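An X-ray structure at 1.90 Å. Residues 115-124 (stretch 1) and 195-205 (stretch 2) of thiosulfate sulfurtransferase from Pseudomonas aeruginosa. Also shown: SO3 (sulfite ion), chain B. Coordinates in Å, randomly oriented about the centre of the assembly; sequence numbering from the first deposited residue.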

# COMPACT_ATOMS: atom_id res chain seq x y z
N PRO A 115 7.77 6.83 -4.91
CA PRO A 115 8.77 6.17 -5.77
C PRO A 115 8.09 5.47 -6.95
O PRO A 115 8.53 5.58 -8.10
CB PRO A 115 9.45 5.19 -4.82
CG PRO A 115 9.40 5.92 -3.51
CD PRO A 115 7.98 6.46 -3.49
N SER A 116 7.01 4.75 -6.66
CA SER A 116 6.27 4.03 -7.69
C SER A 116 5.68 4.95 -8.75
O SER A 116 5.76 4.67 -9.95
CB SER A 116 5.15 3.20 -7.07
OG SER A 116 5.66 2.21 -6.19
N LYS A 117 5.09 6.06 -8.32
CA LYS A 117 4.48 7.00 -9.25
C LYS A 117 5.50 7.81 -10.04
O LYS A 117 5.31 8.07 -11.23
CB LYS A 117 3.53 7.94 -8.49
CG LYS A 117 2.42 7.20 -7.77
CD LYS A 117 1.56 8.15 -6.96
CE LYS A 117 0.43 7.40 -6.28
NZ LYS A 117 -0.40 8.32 -5.44
N ALA A 118 6.58 8.20 -9.37
CA ALA A 118 7.63 8.96 -10.03
C ALA A 118 8.28 8.05 -11.08
O ALA A 118 8.62 8.50 -12.18
CB ALA A 118 8.67 9.42 -9.01
N PHE A 119 8.43 6.78 -10.73
CA PHE A 119 9.01 5.82 -11.67
C PHE A 119 8.12 5.71 -12.91
O PHE A 119 8.61 5.61 -14.03
CB PHE A 119 9.16 4.44 -11.04
CG PHE A 119 9.63 3.39 -12.02
CD1 PHE A 119 10.93 3.41 -12.52
CD2 PHE A 119 8.76 2.40 -12.47
CE1 PHE A 119 11.35 2.47 -13.47
CE2 PHE A 119 9.17 1.46 -13.42
CZ PHE A 119 10.48 1.50 -13.92
N GLY A 120 6.81 5.71 -12.70
CA GLY A 120 5.88 5.61 -13.81
C GLY A 120 6.08 6.74 -14.81
O GLY A 120 6.05 6.53 -16.03
N GLU A 121 6.30 7.94 -14.29
CA GLU A 121 6.51 9.10 -15.15
C GLU A 121 7.83 8.96 -15.89
O GLU A 121 7.94 9.38 -17.04
CB GLU A 121 6.49 10.39 -14.32
CG GLU A 121 5.14 10.72 -13.69
CD GLU A 121 4.00 10.79 -14.70
OE1 GLU A 121 4.22 11.32 -15.82
OE2 GLU A 121 2.88 10.34 -14.38
N LEU A 122 8.83 8.37 -15.23
CA LEU A 122 10.14 8.16 -15.85
C LEU A 122 10.03 7.21 -17.03
O LEU A 122 10.68 7.40 -18.06
CB LEU A 122 11.13 7.59 -14.82
CG LEU A 122 12.57 7.40 -15.30
CD1 LEU A 122 13.19 8.76 -15.65
CD2 LEU A 122 13.39 6.72 -14.21
N VAL A 123 9.20 6.17 -16.88
CA VAL A 123 9.00 5.21 -17.95
C VAL A 123 8.42 5.91 -19.19
O VAL A 123 8.93 5.72 -20.30
CB VAL A 123 8.06 4.05 -17.50
CG1 VAL A 123 7.71 3.15 -18.69
CG2 VAL A 123 8.75 3.21 -16.42
N GLU A 124 7.38 6.72 -19.01
CA GLU A 124 6.80 7.42 -20.15
C GLU A 124 7.80 8.39 -20.77
O GLU A 124 7.89 8.51 -21.99
CB GLU A 124 5.54 8.20 -19.77
CG GLU A 124 4.80 8.75 -21.00
CD GLU A 124 3.58 9.59 -20.66
OE1 GLU A 124 3.75 10.73 -20.19
OE2 GLU A 124 2.45 9.10 -20.87
S SO3 B . -3.36 5.33 -11.60
O1 SO3 B . -4.65 5.01 -10.94
O2 SO3 B . -2.93 6.70 -11.27
O3 SO3 B . -2.30 4.34 -11.27
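Stretch 2 195-205: GRTRSIIGTQS

Stretch 2 begins as a loop at Gly195 and Arg196 and turns helical from Thr197 through Ser205, with Arg196 at the N-cap position. Stretch 1 is helical throughout. The two helices run in broadly the same direction, crossing at 50° with their axes 8.8 Å apart at closest approach. The backbones come nearest at Gly120 and Thr197, whose CA atoms are 5.2 Å apart. Gly120 has no side chain, and this suits the close approach: an ideal CB there would lie only 3.1 Å from Thr197 CG2.

The apolar packing centres on Ile200. Its side chain points toward stretch 1 and sits as a knob among Gly120, Glu121, Val123 and Glu124. Ile200 CG2 lies 3.4 Å from Gly120 O and 4.1 Å from Val123 CG1. Ile201 starts sideways, but its end comes nearer. Its CD1 reaches Phe119 CE2 at 3.9 Å and Val123 CG2 at 4.2 Å. One turn beyond Ile200, Gln204 CG rests 3.7 Å from Val123 CG1.

The charged contacts gather on Arg196, which forms salt bridges with two glutamates one helical turn apart. Arg196 NE donates to Glu121 OE2 at 2.9 Å, and Arg196 NH2 donates to Glu121 OE1, also at 2.9 Å. This is a two-pronged pairing along the guanidinium edge. Arg196 NH2 also donates to Glu124 OE1 at 2.7 Å.

Two waters extend the polar contact. Water 1 accepts from Thr197 OG1 at 2.6 Å and donates to Lys117 O and Glu121 OE2, both at 2.8 Å. Water 2 accepts from Arg196 NH1 at 2.9 Å and donates to Glu124 OE2 at 2.8 Å.

The start of stretch 2 also holds the sulfite. Arg198 N and Arg198 NE donate to SO3 O3 at 2.8 and 2.9 Å, and Arg198 NH2 donates to SO3 O1 at 2.9 Å.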

# COMPACT_ATOMS: atom_id res chain seq x y z
N GLY A 195 -5.54 7.61 -12.51
CA GLY A 195 -4.73 8.72 -12.94
C GLY A 195 -3.89 8.33 -14.14
O GLY A 195 -4.41 8.17 -15.25
N ARG A 196 -2.59 8.14 -13.91
CA ARG A 196 -1.66 7.80 -14.97
C ARG A 196 -0.75 6.60 -14.70
O ARG A 196 -0.54 5.76 -15.57
CB ARG A 196 -0.74 9.00 -15.25
CG ARG A 196 -1.44 10.26 -15.72
CD ARG A 196 -0.51 11.47 -15.56
NE ARG A 196 0.79 11.25 -16.18
CZ ARG A 196 1.01 11.22 -17.49
NH1 ARG A 196 0.00 11.38 -18.34
NH2 ARG A 196 2.24 11.01 -17.95
N THR A 197 -0.22 6.52 -13.48
CA THR A 197 0.75 5.48 -13.14
C THR A 197 0.54 4.06 -13.61
O THR A 197 1.32 3.55 -14.42
CB THR A 197 1.02 5.45 -11.64
OG1 THR A 197 1.22 6.79 -11.17
CG2 THR A 197 2.28 4.64 -11.35
N ARG A 198 -0.49 3.39 -13.11
CA ARG A 198 -0.73 2.01 -13.51
C ARG A 198 -1.05 1.85 -14.99
O ARG A 198 -0.82 0.78 -15.56
CB ARG A 198 -1.81 1.39 -12.61
CG ARG A 198 -1.27 1.03 -11.22
CD ARG A 198 -2.36 0.71 -10.21
NE ARG A 198 -3.16 1.88 -9.89
CZ ARG A 198 -4.14 1.91 -8.98
NH1 ARG A 198 -4.44 0.82 -8.28
NH2 ARG A 198 -4.82 3.03 -8.78
N SER A 199 -1.57 2.89 -15.63
CA SER A 199 -1.88 2.80 -17.06
C SER A 199 -0.58 2.82 -17.88
O SER A 199 -0.48 2.15 -18.90
CB SER A 199 -2.81 3.93 -17.52
OG SER A 199 -2.15 5.18 -17.60
N ILE A 200 0.40 3.60 -17.42
CA ILE A 200 1.69 3.69 -18.10
C ILE A 200 2.44 2.36 -17.95
O ILE A 200 2.94 1.80 -18.92
CB ILE A 200 2.57 4.83 -17.52
CG1 ILE A 200 1.94 6.19 -17.83
CG2 ILE A 200 3.98 4.76 -18.11
CD1 ILE A 200 2.57 7.35 -17.06
N ILE A 201 2.51 1.87 -16.72
CA ILE A 201 3.19 0.61 -16.43
C ILE A 201 2.51 -0.55 -17.16
O ILE A 201 3.18 -1.42 -17.71
CB ILE A 201 3.19 0.32 -14.91
CG1 ILE A 201 3.96 1.42 -14.16
CG2 ILE A 201 3.81 -1.04 -14.63
CD1 ILE A 201 5.43 1.53 -14.56
N GLY A 202 1.18 -0.54 -17.18
CA GLY A 202 0.45 -1.60 -17.86
C GLY A 202 0.65 -1.58 -19.37
O GLY A 202 0.84 -2.62 -19.99
N THR A 203 0.61 -0.39 -19.95
CA THR A 203 0.79 -0.26 -21.39
C THR A 203 2.21 -0.67 -21.77
O THR A 203 2.42 -1.44 -22.70
CB THR A 203 0.54 1.18 -21.86
OG1 THR A 203 -0.81 1.54 -21.58
CG2 THR A 203 0.79 1.31 -23.36
N GLN A 204 3.19 -0.18 -21.02
CA GLN A 204 4.58 -0.51 -21.32
C GLN A 204 4.86 -1.99 -21.05
O GLN A 204 5.72 -2.58 -21.70
CB GLN A 204 5.54 0.39 -20.52
CG GLN A 204 6.97 0.36 -21.06
CD GLN A 204 7.06 0.77 -22.53
OE1 GLN A 204 7.69 0.08 -23.35
NE2 GLN A 204 6.43 1.89 -22.87
N SER A 205 4.14 -2.60 -20.11
CA SER A 205 4.32 -4.03 -19.83
C SER A 205 3.98 -4.83 -21.08
O SER A 205 4.72 -5.75 -21.47
CB SER A 205 3.40 -4.50 -18.70
OG SER A 205 3.78 -3.97 -17.44
O HOH W 1 2.88 8.12 -12.63
O HOH W 2 0.64 11.24 -21.15